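Long-range contacts in putative tagatose-6-phosphate ketose/aldose isomerase (Escherichia coli, PDB 3C3J), which belongs to the SIS family and carries two SIS domains, each built on a five-stranded parallel sheet packed among helices, in a two-chain assembly: residues V218-W224 / T348-Q353; D199-R203 / L327-F333; Q236-R240 / F257-P261. One frame throughout, in Å; residues are numbered along the deposited sequence.

Contact 1 (V218-W224 / T348-Q353); sequences VFGYAPW and TFALMQ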
ATOM      1  N   VAL A 218      24.208  -4.701 -13.008  1.00 22.37           N
ATOM      2  CA  VAL A 218      23.696  -5.341 -11.770  1.00 23.10           C
ATOM      3  C   VAL A 218      22.858  -6.612 -11.957  1.00 23.39           C
ATOM      4  O   VAL A 218      23.268  -7.689 -11.504  1.00 25.70           O
ATOM      5  CB  VAL A 218      22.915  -4.338 -10.879  1.00 22.45           C
ATOM      6  CG1 VAL A 218      22.646  -4.969  -9.493  1.00 22.24           C
ATOM      7  CG2 VAL A 218      23.717  -3.024 -10.752  1.00 22.94           C
ATOM      8  N   PHE A 219      21.666  -6.477 -12.537  1.00 23.07           N
ATOM      9  CA  PHE A 219      20.899  -7.629 -13.003  1.00 23.01           C
ATOM     10  C   PHE A 219      21.159  -7.837 -14.502  1.00 24.06           C
ATOM     11  O   PHE A 219      20.867  -8.916 -15.016  1.00 25.89           O
ATOM     12  CB  PHE A 219      19.396  -7.472 -12.763  1.00 21.16           C
ATOM     13  CG  PHE A 219      19.032  -7.109 -11.335  1.00 19.82           C
ATOM     14  CD1 PHE A 219      19.664  -7.709 -10.269  1.00 19.24           C
ATOM     15  CD2 PHE A 219      18.035  -6.182 -11.074  1.00 17.43           C
ATOM     16  CE1 PHE A 219      19.340  -7.374  -8.952  1.00 18.60           C
ATOM     17  CE2 PHE A 219      17.715  -5.827  -9.742  1.00 17.30           C
ATOM     18  CZ  PHE A 219      18.366  -6.430  -8.708  1.00 18.09           C
ATOM     19  N   GLY A 220      21.672  -6.813 -15.196  1.00 24.50           N
ATOM     20  CA  GLY A 220      22.031  -6.930 -16.619  1.00 24.39           C
ATOM     21  C   GLY A 220      21.196  -6.041 -17.510  1.00 24.79           C
ATOM     22  O   GLY A 220      20.420  -5.222 -17.027  1.00 24.32           O
ATOM     23  N   TYR A 221      21.359  -6.205 -18.824  1.00 24.43           N
ATOM     24  CA  TYR A 221      20.683  -5.358 -19.815  1.00 24.69           C
ATOM     25  C   TYR A 221      19.762  -6.108 -20.793  1.00 25.25           C
ATOM     26  O   TYR A 221      19.628  -5.718 -21.961  1.00 27.41           O
ATOM     27  CB  TYR A 221      21.715  -4.553 -20.604  1.00 24.45           C
ATOM     28  CG  TYR A 221      22.623  -3.696 -19.734  1.00 24.14           C
ATOM     29  CD1 TYR A 221      22.112  -2.615 -19.012  1.00 23.46           C
ATOM     30  CD2 TYR A 221      23.995  -3.948 -19.662  1.00 24.14           C
ATOM     31  CE1 TYR A 221      22.937  -1.819 -18.235  1.00 24.69           C
ATOM     32  CE2 TYR A 221      24.820  -3.175 -18.887  1.00 23.68           C
ATOM     33  CZ  TYR A 221      24.291  -2.104 -18.175  1.00 23.80           C
ATOM     34  OH  TYR A 221      25.102  -1.317 -17.411  1.00 23.40           O
ATOM     35  N   ALA A 222      19.102  -7.152 -20.320  1.00 24.62           N
ATOM     36  CA  ALA A 222      18.126  -7.884 -21.132  1.00 23.93           C
ATOM     37  C   ALA A 222      16.934  -7.003 -21.502  1.00 23.50           C
ATOM     38  O   ALA A 222      16.634  -6.025 -20.820  1.00 23.11           O
ATOM     39  CB  ALA A 222      17.665  -9.155 -20.408  1.00 24.28           C
ATOM     40  N   PRO A 223      16.238  -7.341 -22.595  1.00 23.03           N
ATOM     41  CA  PRO A 223      15.160  -6.487 -23.068  1.00 22.56           C
ATOM     42  C   PRO A 223      13.828  -6.693 -22.303  1.00 22.21           C
ATOM     43  O   PRO A 223      12.763  -6.843 -22.905  1.00 21.08           O
ATOM     44  CB  PRO A 223      15.050  -6.885 -24.532  1.00 23.23           C
ATOM     45  CG  PRO A 223      15.448  -8.351 -24.545  1.00 23.39           C
ATOM     46  CD  PRO A 223      16.457  -8.514 -23.466  1.00 22.97           C
ATOM     47  N   TRP A 224      13.889  -6.672 -20.979  1.00 21.28           N
ATOM     48  CA  TRP A 224      12.661  -6.738 -20.193  1.00 20.93           C
ATOM     49  C   TRP A 224      11.851  -5.449 -20.366  1.00 20.31           C
ATOM     50  O   TRP A 224      12.414  -4.375 -20.611  1.00 20.52           O
ATOM     51  CB  TRP A 224      12.948  -7.021 -18.708  1.00 20.75           C
ATOM     52  CG  TRP A 224      14.228  -6.477 -18.230  1.00 20.57           C
ATOM     53  CD1 TRP A 224      14.609  -5.176 -18.233  1.00 20.19           C
ATOM     54  CD2 TRP A 224      15.323  -7.220 -17.713  1.00 18.64           C
ATOM     55  NE1 TRP A 224      15.868  -5.053 -17.736  1.00 20.01           N
ATOM     56  CE2 TRP A 224      16.336  -6.295 -17.404  1.00 19.91           C
ATOM     57  CE3 TRP A 224      15.544  -8.577 -17.469  1.00 20.26           C
ATOM     58  CZ2 TRP A 224      17.555  -6.675 -16.864  1.00 20.60           C
ATOM     59  CZ3 TRP A 224      16.761  -8.962 -16.939  1.00 19.93           C
ATOM     60  CH2 TRP A 224      17.749  -8.016 -16.645  1.00 20.64           C
ATOM     61  N   THR A 348      21.339   0.818  -7.801  1.00 13.77           N
ATOM     62  CA  THR A 348      22.394   0.715  -8.803  1.00 14.97           C
ATOM     63  C   THR A 348      21.804   0.115 -10.066  1.00 14.40           C
ATOM     64  O   THR A 348      22.108   0.591 -11.141  1.00 14.94           O
ATOM     65  CB  THR A 348      23.623  -0.060  -8.270  1.00 15.15           C
ATOM     66  OG1 THR A 348      23.236  -1.390  -7.897  1.00 19.78           O
ATOM     67  CG2 THR A 348      24.196   0.638  -7.040  1.00 16.22           C
ATOM     68  N   PHE A 349      20.908  -0.864  -9.959  1.00 14.38           N
ATOM     69  CA  PHE A 349      20.191  -1.356 -11.154  1.00 14.25           C
ATOM     70  C   PHE A 349      19.468  -0.243 -11.930  1.00 14.28           C
ATOM     71  O   PHE A 349      19.631  -0.094 -13.150  1.00 14.27           O
ATOM     72  CB  PHE A 349      19.188  -2.446 -10.780  1.00 14.28           C
ATOM     73  CG  PHE A 349      18.417  -2.973 -11.943  1.00 14.29           C
ATOM     74  CD1 PHE A 349      19.066  -3.653 -12.962  1.00 15.60           C
ATOM     75  CD2 PHE A 349      17.047  -2.818 -12.028  1.00 14.47           C
ATOM     76  CE1 PHE A 349      18.358  -4.163 -14.045  1.00 14.70           C
ATOM     77  CE2 PHE A 349      16.356  -3.328 -13.114  1.00 14.94           C
ATOM     78  CZ  PHE A 349      17.025  -4.004 -14.115  1.00 15.24           C
ATOM     79  N   ALA A 350      18.657   0.542 -11.218  1.00 13.91           N
ATOM     80  CA  ALA A 350      17.907   1.617 -11.837  1.00 14.72           C
ATOM     81  C   ALA A 350      18.811   2.662 -12.519  1.00 15.06           C
ATOM     82  O   ALA A 350      18.523   3.108 -13.637  1.00 15.48           O
ATOM     83  CB  ALA A 350      16.964   2.273 -10.777  1.00 14.33           C
ATOM     84  N   LEU A 351      19.903   3.033 -11.855  1.00 15.53           N
ATOM     85  CA  LEU A 351      20.849   4.009 -12.401  1.00 16.02           C
ATOM     86  C   LEU A 351      21.417   3.512 -13.745  1.00 16.16           C
ATOM     87  O   LEU A 351      21.455   4.272 -14.723  1.00 15.44           O
ATOM     88  CB  LEU A 351      21.965   4.274 -11.391  1.00 16.55           C
ATOM     89  CG  LEU A 351      23.158   5.128 -11.843  1.00 16.41           C
ATOM     90  CD1 LEU A 351      22.771   6.577 -12.163  1.00 17.51           C
ATOM     91  CD2 LEU A 351      24.300   5.027 -10.858  1.00 15.89           C
HETATM   92  N   MSE A 352      21.818   2.235 -13.798  1.00 16.61           N
HETATM   93  CA  MSE A 352      22.439   1.654 -14.996  1.00 18.05           C
HETATM   94  C   MSE A 352      21.447   1.337 -16.116  1.00 18.13           C
HETATM   95  O   MSE A 352      21.792   1.442 -17.300  1.00 17.54           O
HETATM   96  CB  MSE A 352      23.279   0.429 -14.629  1.00 19.11           C
HETATM   97  CG  MSE A 352      24.372   0.704 -13.600  1.00 21.21           C
HETATM   98 SE   MSE A 352      25.495   2.354 -13.930  1.00 33.33          SE
HETATM   99  CE  MSE A 352      24.216   3.790 -14.141  1.00 34.69           C
ATOM    100  N   GLN A 353      20.219   0.983 -15.765  1.00 18.87           N
ATOM    101  CA  GLN A 353      19.166   0.904 -16.768  1.00 19.07           C
ATOM    102  C   GLN A 353      18.947   2.273 -17.425  1.00 18.63           C
ATOM    103  O   GLN A 353      18.800   2.366 -18.641  1.00 18.27           O
ATOM    104  CB  GLN A 353      17.856   0.408 -16.144  1.00 19.13           C
ATOM    105  CG  GLN A 353      17.886  -1.058 -15.717  1.00 19.18           C
ATOM    106  CD  GLN A 353      18.046  -2.007 -16.887  1.00 23.10           C
ATOM    107  OE1 GLN A 353      19.094  -2.644 -17.053  1.00 25.35           O
ATOM    108  NE2 GLN A 353      17.031  -2.076 -17.722  1.00 23.09           N
TER
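Phe219 sets its ring against Phe349 at the heart of this contact between the irregular segment 218-224 and helix segment 348-353. The CD2 corner of Phe219 stands over the centre of one face of the Phe349 ring, 3.3 Å from Phe349 CG. With the two planes inclined by 44°, the pair is neither a stack nor an edge-to-face meeting: one ring presses a corner into the other. Around the rim of Phe349 other groups arrive near its plane. Trp224 brings CZ2 to 3.9 Å from Phe349 CE1, while the backbone Gly220 O lies 3.8 Å from that same CE1. The three rings form an aromatic cluster, a compact example of how one helix residue can gather several loop residues, Val218, Phe219, Gly220 and Trp224, about its ring.

A step farther out, Val218 crosses Thr348 at about a right angle. With chi1 at -169°, its CG2 lies beside its own backbone N, and this branch reaches to 3.3 Å from Thr348 OG1 and 3.6 Å from Phe349 N. That hydroxyl is spent within its own helix, on Met344 O and Tyr345 O. On the other flank Tyr221 runs alongside Met352, a selenomethionine: Tyr221 CE1 meets Met352 O edge-on at 3.6 Å, and Tyr221 OH lies 3.8 Å from Met352 CB. What fixes the tyrosine is a hydrogen bond from OH to Ser215 O and a ring stack on His356. The far face of Phe349 is backed from within the helix by CG of Gln353.

Beyond these residues, Phe219 rests on Ile309 and Ile311 of strand 307-312, and Leu277 of strand 276-281 touches Phe219, Trp224 and Phe349 together, so the lead-in to strand 226-231 packs against both helix 335-356 and the sheet, with Phe219 touching both.

Contact 2 (D199-R203 / L327-F333); sequences DVADR and LPPSRHF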
ATOM      1  N   ASP A 199      28.114  -2.994  10.911  1.00 16.33           N
ATOM      2  CA  ASP A 199      28.036  -4.259  10.142  1.00 16.57           C
ATOM      3  C   ASP A 199      27.192  -4.067   8.879  1.00 16.49           C
ATOM      4  O   ASP A 199      27.446  -4.692   7.853  1.00 16.53           O
ATOM      5  CB  ASP A 199      27.461  -5.392  10.984  1.00 16.79           C
ATOM      6  CG  ASP A 199      28.299  -5.684  12.232  1.00 18.92           C
ATOM      7  OD1 ASP A 199      29.520  -5.429  12.207  1.00 20.83           O
ATOM      8  OD2 ASP A 199      27.740  -6.157  13.251  1.00 21.09           O
ATOM      9  N   VAL A 200      26.174  -3.200   8.962  1.00 15.80           N
ATOM     10  CA  VAL A 200      25.289  -2.965   7.815  1.00 15.48           C
ATOM     11  C   VAL A 200      26.019  -2.095   6.790  1.00 14.83           C
ATOM     12  O   VAL A 200      26.017  -2.401   5.591  1.00 14.19           O
ATOM     13  CB  VAL A 200      23.917  -2.350   8.266  1.00 15.06           C
ATOM     14  CG1 VAL A 200      22.993  -2.106   7.066  1.00 15.22           C
ATOM     15  CG2 VAL A 200      23.234  -3.252   9.308  1.00 14.30           C
ATOM     16  N   ALA A 201      26.659  -1.032   7.265  1.00 14.81           N
ATOM     17  CA  ALA A 201      27.487  -0.174   6.436  1.00 15.37           C
ATOM     18  C   ALA A 201      28.594  -0.997   5.786  1.00 15.78           C
ATOM     19  O   ALA A 201      28.835  -0.860   4.604  1.00 16.26           O
ATOM     20  CB  ALA A 201      28.089   0.985   7.282  1.00 14.70           C
ATOM     21  N   ASP A 202      29.256  -1.849   6.563  1.00 16.35           N
ATOM     22  CA  ASP A 202      30.318  -2.731   6.022  1.00 16.92           C
ATOM     23  C   ASP A 202      29.806  -3.648   4.887  1.00 16.56           C
ATOM     24  O   ASP A 202      30.444  -3.810   3.868  1.00 15.79           O
ATOM     25  CB  ASP A 202      30.909  -3.639   7.119  1.00 17.95           C
ATOM     26  CG  ASP A 202      31.863  -2.909   8.093  1.00 20.79           C
ATOM     27  OD1 ASP A 202      32.196  -1.716   7.890  1.00 23.38           O
ATOM     28  OD2 ASP A 202      32.284  -3.559   9.090  1.00 22.54           O
ATOM     29  N   ARG A 203      28.644  -4.255   5.094  1.00 16.52           N
ATOM     30  CA  ARG A 203      28.095  -5.174   4.132  1.00 16.39           C
ATOM     31  C   ARG A 203      27.652  -4.453   2.882  1.00 16.06           C
ATOM     32  O   ARG A 203      27.902  -4.919   1.796  1.00 14.24           O
ATOM     33  CB  ARG A 203      26.942  -5.950   4.733  1.00 16.75           C
ATOM     34  CG  ARG A 203      26.598  -7.190   3.974  1.00 18.76           C
ATOM     35  CD  ARG A 203      25.354  -7.801   4.580  1.00 18.36           C
ATOM     36  NE  ARG A 203      25.278  -9.220   4.333  1.00 19.08           N
ATOM     37  CZ  ARG A 203      24.345  -9.997   4.859  1.00 19.71           C
ATOM     38  NH1 ARG A 203      23.393  -9.475   5.624  1.00 21.69           N
ATOM     39  NH2 ARG A 203      24.359 -11.289   4.623  1.00 20.08           N
ATOM     40  N   LEU A 327      24.192 -12.381  -0.644  1.00 18.09           N
ATOM     41  CA  LEU A 327      24.778 -11.215  -0.008  1.00 18.17           C
ATOM     42  C   LEU A 327      26.161 -11.545   0.574  1.00 18.82           C
ATOM     43  O   LEU A 327      26.419 -12.692   0.948  1.00 18.51           O
ATOM     44  CB  LEU A 327      23.858 -10.706   1.112  1.00 17.86           C
ATOM     45  CG  LEU A 327      22.430 -10.312   0.721  1.00 17.91           C
ATOM     46  CD1 LEU A 327      21.655  -9.928   1.989  1.00 16.93           C
ATOM     47  CD2 LEU A 327      22.439  -9.167  -0.287  1.00 16.89           C
ATOM     48  N   PRO A 328      27.052 -10.547   0.656  1.00 19.48           N
ATOM     49  CA  PRO A 328      28.358 -10.788   1.306  1.00 19.75           C
ATOM     50  C   PRO A 328      28.197 -11.376   2.701  1.00 19.79           C
ATOM     51  O   PRO A 328      27.231 -11.054   3.379  1.00 19.16           O
ATOM     52  CB  PRO A 328      28.981  -9.376   1.403  1.00 19.08           C
ATOM     53  CG  PRO A 328      28.373  -8.632   0.324  1.00 19.44           C
ATOM     54  CD  PRO A 328      26.956  -9.176   0.132  1.00 19.63           C
ATOM     55  N   PRO A 329      29.145 -12.226   3.143  1.00 20.63           N
ATOM     56  CA  PRO A 329      29.008 -12.790   4.476  1.00 20.70           C
ATOM     57  C   PRO A 329      28.982 -11.733   5.544  1.00 20.62           C
ATOM     58  O   PRO A 329      29.715 -10.740   5.461  1.00 20.61           O
ATOM     59  CB  PRO A 329      30.270 -13.664   4.632  1.00 21.25           C
ATOM     60  CG  PRO A 329      30.669 -13.972   3.251  1.00 22.32           C
ATOM     61  CD  PRO A 329      30.364 -12.719   2.477  1.00 21.40           C
ATOM     62  N   SER A 330      28.134 -11.955   6.540  1.00 20.49           N
ATOM     63  CA  SER A 330      28.041 -11.106   7.719  1.00 20.50           C
ATOM     64  C   SER A 330      27.354 -11.863   8.835  1.00 19.82           C
ATOM     65  O   SER A 330      26.877 -12.999   8.644  1.00 19.37           O
ATOM     66  CB  SER A 330      27.219  -9.855   7.406  1.00 21.10           C
ATOM     67  OG  SER A 330      25.857 -10.220   7.153  1.00 22.78           O
ATOM     68  N   ARG A 331      27.231 -11.213   9.985  1.00 19.13           N
ATOM     69  CA  ARG A 331      26.358 -11.727  11.039  1.00 18.70           C
ATOM     70  C   ARG A 331      24.899 -11.786  10.553  1.00 18.45           C
ATOM     71  O   ARG A 331      24.560 -11.255   9.484  1.00 17.33           O
ATOM     72  CB  ARG A 331      26.420 -10.840  12.262  1.00 18.64           C
ATOM     73  CG  ARG A 331      25.896  -9.416  11.995  1.00 18.45           C
ATOM     74  CD  ARG A 331      25.482  -8.770  13.246  1.00 19.65           C
ATOM     75  NE  ARG A 331      25.296  -7.327  13.095  1.00 17.36           N
ATOM     76  CZ  ARG A 331      24.130  -6.732  12.828  1.00 19.08           C
ATOM     77  NH1 ARG A 331      23.012  -7.434  12.662  1.00 18.12           N
ATOM     78  NH2 ARG A 331      24.083  -5.419  12.749  1.00 18.19           N
ATOM     79  N   HIS A 332      24.045 -12.428  11.342  1.00 18.52           N
ATOM     80  CA  HIS A 332      22.603 -12.459  11.017  1.00 18.51           C
ATOM     81  C   HIS A 332      22.096 -11.022  11.057  1.00 18.04           C
ATOM     82  O   HIS A 332      22.424 -10.280  11.986  1.00 17.47           O
ATOM     83  CB  HIS A 332      21.814 -13.302  12.021  1.00 18.64           C
ATOM     84  CG  HIS A 332      20.348 -13.338  11.741  1.00 19.05           C
ATOM     85  ND1 HIS A 332      19.448 -12.545  12.415  1.00 23.23           N
ATOM     86  CD2 HIS A 332      19.629 -14.027  10.822  1.00 20.56           C
ATOM     87  CE1 HIS A 332      18.230 -12.763  11.944  1.00 21.06           C
ATOM     88  NE2 HIS A 332      18.308 -13.665  10.984  1.00 21.12           N
ATOM     89  N   PHE A 333      21.356 -10.630  10.023  1.00 17.78           N
ATOM     90  CA  PHE A 333      20.680  -9.344   9.955  1.00 17.69           C
ATOM     91  C   PHE A 333      19.176  -9.582  10.100  1.00 17.00           C
ATOM     92  O   PHE A 333      18.633 -10.555   9.574  1.00 17.59           O
ATOM     93  CB  PHE A 333      20.892  -8.672   8.581  1.00 17.63           C
ATOM     94  CG  PHE A 333      22.193  -7.921   8.414  1.00 17.41           C
ATOM     95  CD1 PHE A 333      23.329  -8.231   9.157  1.00 16.56           C
ATOM     96  CD2 PHE A 333      22.294  -6.935   7.416  1.00 17.38           C
ATOM     97  CE1 PHE A 333      24.518  -7.543   8.957  1.00 17.83           C
ATOM     98  CE2 PHE A 333      23.473  -6.265   7.188  1.00 16.40           C
ATOM     99  CZ  PHE A 333      24.602  -6.578   7.961  1.00 17.72           C
TER
HETATM  100  O   HOH W   1      23.920 -12.891   7.199  1.00 24.61           O
HETATM  101  O   HOH W   2      25.580 -13.989   3.093  1.00 26.08           O
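Arg203 and Pro328 lie with CA atoms 6.3 Å apart, and from there the loop 327-333, between strand 324-326 and helix 335-356, runs against the direction of helix 198-210 until Phe333 faces Val200. Arg203 CG points away from its own backbone N (chi1 -162°) and the chain continues extended, which carries the guanidinium clear of the helix into the curve of the loop. There NE and one NH grip a single acceptor side-on: Arg203 NE is 2.8 Å and NH2 3.1 Å from Pro328 O, which lies close to the guanidinium plane. Leu327 CD1 covers one face of the group and Ser330 CB the other. Beyond its edge Phe333 offers a ring face in a cation-pi contact, with Arg203 CZ 4.4 Å from the ring centroid and only 7° off the normal. The steeply inclined planes mean that NH1 is thrust at the ring rather than laid flat on it.

A second arginine completes the join. Arg331 NE donates to Asp199 OD2 at 2.7 Å in a nearly straight salt bridge (163°), using the anti lone pair of the carboxylate. Arg331 NH1 also bonds His332 O and pairs with Glu337, while NH2 reaches Thr196 O.

Phe333 thus has Arg203 over one face, and on the other side its CE1 corner rests on the Arg331 guanidinium, with Val200 CG2 at 3.7 Å from its CE2. For Arg203, buried as it is, a doubly engaged carbonyl and an aromatic face, with two waters weakly bonded to NH2, probably help to offset the cost of a charge inside the protein.

Contact 3 (Q236-R240 / F257-P261); sequences QGAAR and FYDSP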
ATOM      1  N   GLN A 236       8.248  -5.345   1.656  1.00 13.68           N
ATOM      2  CA  GLN A 236       7.398  -4.869   0.587  1.00 13.39           C
ATOM      3  C   GLN A 236       7.646  -3.360   0.341  1.00 12.30           C
ATOM      4  O   GLN A 236       7.636  -2.893  -0.813  1.00 10.37           O
ATOM      5  CB  GLN A 236       5.907  -5.173   0.818  1.00 12.87           C
ATOM      6  CG  GLN A 236       5.111  -4.774  -0.417  1.00 14.53           C
ATOM      7  CD  GLN A 236       3.629  -5.043  -0.381  1.00 15.51           C
ATOM      8  OE1 GLN A 236       3.060  -5.613   0.594  1.00 17.29           O
ATOM      9  NE2 GLN A 236       2.965  -4.608  -1.459  1.00 14.44           N
ATOM     10  N   GLY A 237       7.873  -2.597   1.412  1.00 12.01           N
ATOM     11  CA  GLY A 237       8.237  -1.186   1.265  1.00 13.19           C
ATOM     12  C   GLY A 237       9.548  -0.979   0.513  1.00 12.67           C
ATOM     13  O   GLY A 237       9.682  -0.035  -0.263  1.00 12.82           O
ATOM     14  N   ALA A 238      10.529  -1.851   0.753  1.00 13.38           N
ATOM     15  CA  ALA A 238      11.783  -1.847  -0.005  1.00 13.23           C
ATOM     16  C   ALA A 238      11.534  -2.173  -1.480  1.00 13.23           C
ATOM     17  O   ALA A 238      12.111  -1.522  -2.393  1.00 13.57           O
ATOM     18  CB  ALA A 238      12.784  -2.837   0.615  1.00 13.18           C
ATOM     19  N   ALA A 239      10.670  -3.157  -1.717  1.00 13.15           N
ATOM     20  CA  ALA A 239      10.238  -3.488  -3.089  1.00 13.20           C
ATOM     21  C   ALA A 239       9.569  -2.309  -3.774  1.00 12.47           C
ATOM     22  O   ALA A 239       9.834  -2.050  -4.942  1.00 13.10           O
ATOM     23  CB  ALA A 239       9.339  -4.727  -3.104  1.00 12.91           C
ATOM     24  N   ARG A 240       8.743  -1.570  -3.031  1.00 12.28           N
ATOM     25  CA  ARG A 240       8.045  -0.400  -3.559  1.00 13.42           C
ATOM     26  C   ARG A 240       9.003   0.714  -3.941  1.00 12.63           C
ATOM     27  O   ARG A 240       8.884   1.296  -5.042  1.00 12.91           O
ATOM     28  CB  ARG A 240       7.032   0.100  -2.538  1.00 12.80           C
ATOM     29  CG  ARG A 240       6.065   1.127  -3.085  1.00 14.64           C
ATOM     30  CD  ARG A 240       4.993   1.390  -1.987  1.00 17.42           C
ATOM     31  NE  ARG A 240       3.910   2.224  -2.466  1.00 21.29           N
ATOM     32  CZ  ARG A 240       2.867   2.569  -1.706  1.00 23.99           C
ATOM     33  NH1 ARG A 240       2.785   2.184  -0.431  1.00 28.50           N
ATOM     34  NH2 ARG A 240       1.926   3.335  -2.203  1.00 28.13           N
ATOM     35  N   PHE A 257       6.518  -2.799 -10.795  1.00 13.77           N
ATOM     36  CA  PHE A 257       5.463  -3.270  -9.890  1.00 13.66           C
ATOM     37  C   PHE A 257       6.109  -3.761  -8.613  1.00 12.93           C
ATOM     38  O   PHE A 257       7.288  -4.107  -8.587  1.00 12.21           O
ATOM     39  CB  PHE A 257       4.673  -4.414 -10.525  1.00 13.58           C
ATOM     40  CG  PHE A 257       4.160  -4.109 -11.882  1.00 14.18           C
ATOM     41  CD1 PHE A 257       2.912  -3.536 -12.064  1.00 15.96           C
ATOM     42  CD2 PHE A 257       4.939  -4.375 -13.005  1.00 15.29           C
ATOM     43  CE1 PHE A 257       2.441  -3.228 -13.338  1.00 16.63           C
ATOM     44  CE2 PHE A 257       4.476  -4.067 -14.288  1.00 16.48           C
ATOM     45  CZ  PHE A 257       3.230  -3.501 -14.446  1.00 15.66           C
ATOM     46  N   TYR A 258       5.335  -3.790  -7.543  1.00 13.52           N
ATOM     47  CA  TYR A 258       5.788  -4.364  -6.268  1.00 13.20           C
ATOM     48  C   TYR A 258       4.665  -5.151  -5.619  1.00 13.29           C
ATOM     49  O   TYR A 258       3.484  -4.883  -5.856  1.00 13.32           O
ATOM     50  CB  TYR A 258       6.229  -3.261  -5.298  1.00 13.75           C
ATOM     51  CG  TYR A 258       5.132  -2.274  -5.013  1.00 13.21           C
ATOM     52  CD1 TYR A 258       4.313  -2.402  -3.883  1.00 14.28           C
ATOM     53  CD2 TYR A 258       4.878  -1.225  -5.887  1.00 14.52           C
ATOM     54  CE1 TYR A 258       3.275  -1.496  -3.640  1.00 15.15           C
ATOM     55  CE2 TYR A 258       3.824  -0.320  -5.652  1.00 15.59           C
ATOM     56  CZ  TYR A 258       3.040  -0.460  -4.523  1.00 14.74           C
ATOM     57  OH  TYR A 258       2.007   0.438  -4.278  1.00 15.01           O
ATOM     58  N   ASP A 259       5.033  -6.055  -4.738  1.00 13.91           N
ATOM     59  CA  ASP A 259       4.069  -6.788  -3.917  1.00 14.31           C
ATOM     60  C   ASP A 259       4.808  -7.595  -2.877  1.00 14.37           C
ATOM     61  O   ASP A 259       6.036  -7.565  -2.812  1.00 14.19           O
ATOM     62  CB  ASP A 259       3.202  -7.730  -4.763  1.00 15.07           C
ATOM     63  CG  ASP A 259       1.736  -7.812  -4.278  1.00 17.42           C
ATOM     64  OD1 ASP A 259       1.444  -7.886  -3.057  1.00 18.80           O
ATOM     65  OD2 ASP A 259       0.853  -7.852  -5.156  1.00 24.10           O
ATOM     66  N   SER A 260       4.052  -8.299  -2.048  1.00 12.99           N
ATOM     67  CA  SER A 260       4.625  -9.312  -1.185  1.00 14.19           C
ATOM     68  C   SER A 260       4.551 -10.641  -1.941  1.00 14.24           C
ATOM     69  O   SER A 260       3.708 -10.803  -2.808  1.00 13.72           O
ATOM     70  CB  SER A 260       3.863  -9.431   0.120  1.00 13.31           C
ATOM     71  OG  SER A 260       2.568  -9.896  -0.122  1.00 13.33           O
ATOM     72  N   PRO A 261       5.475 -11.563  -1.659  1.00 14.81           N
ATOM     73  CA  PRO A 261       5.393 -12.895  -2.262  1.00 15.18           C
ATOM     74  C   PRO A 261       4.025 -13.582  -2.124  1.00 15.16           C
ATOM     75  O   PRO A 261       3.515 -14.104  -3.122  1.00 15.76           O
ATOM     76  CB  PRO A 261       6.507 -13.668  -1.536  1.00 15.31           C
ATOM     77  CG  PRO A 261       7.518 -12.621  -1.242  1.00 15.94           C
ATOM     78  CD  PRO A 261       6.715 -11.381  -0.894  1.00 14.49           C
TER
HETATM   79  O   HOH W   3       1.152  -4.657  -3.270  1.00 49.29           O
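Tyr258 and Arg240 make the main apolar contact between helix segment 236-240 and strand segment 257-259, whose axes pass 7.2 Å apart and run antiparallel at 178°. The aliphatic chain of Arg240 lies along the tyrosine ring, both side chains pointing the same way. Arg240 CG hangs over the ring centre in a CH-pi contact, 3.6 Å from the Tyr258 centroid. A chi1 of 58°, which tucks Tyr258 CG between its backbone N and carbonyl carbon, turns the ring under the helix in this way. Closer to the backbone, Tyr258 CB packs against Ala239 CB at 4.1 Å.

The polar ends meet without direct hydrogen bonds across the contact. Tyr258 OH sits over a face of the Arg240 guanidinium, 3.2 Å from Arg240 NE, but the angle is too poor for a bond. Gln236, extended throughout, crosses the tyrosine at about a right angle and brings NE2 to the ring edge, 3.5 Å from Tyr258 CD1. The same NE2 gives a weak bond to a water, which in turn bonds weakly to Tyr258 O.

Where the strand ends, side chains tie the backbone locally. Asp259 OD1 accepts from Ser260 N at 2.8 Å, and Ser260, at the N-cap of the following helix, turns OG to Gly263 N.

Helix 235-249 and strand 255-259 belong to one beta-alpha-beta unit, and this strand is an outer one of its sheet, where Phe257 and Tyr258 meet their counterparts in the second subunit. The chemistry divides the arginine in two: its methylene groups pack on the tyrosine, while the charged tip makes a salt bridge from NH1 to Asp69 on helix 63-79, linking the two halves of the chain.

Followed from the N terminus, the chain opens contact 2 at 199-203 on helix 198-210, then contact 1 at 218-224, before either is closed. Contact 3 both opens and closes next, 236-240 with 257-261, a short loop nested inside the other two and confined to one beta-alpha-beta unit. Contact 2 closes at 327-333, after the last strand of the sheet, and contact 1 at 348-353 on helix 335-356, so these two long loops cross. The centres of contacts 1 and 2 are about 24 Å apart, and no two contacts touch. Together they tie helix 198-210 and the connection after it to the loop after strand 324-326 and to helix 335-356, with contact 3 at the sheet's outer strand.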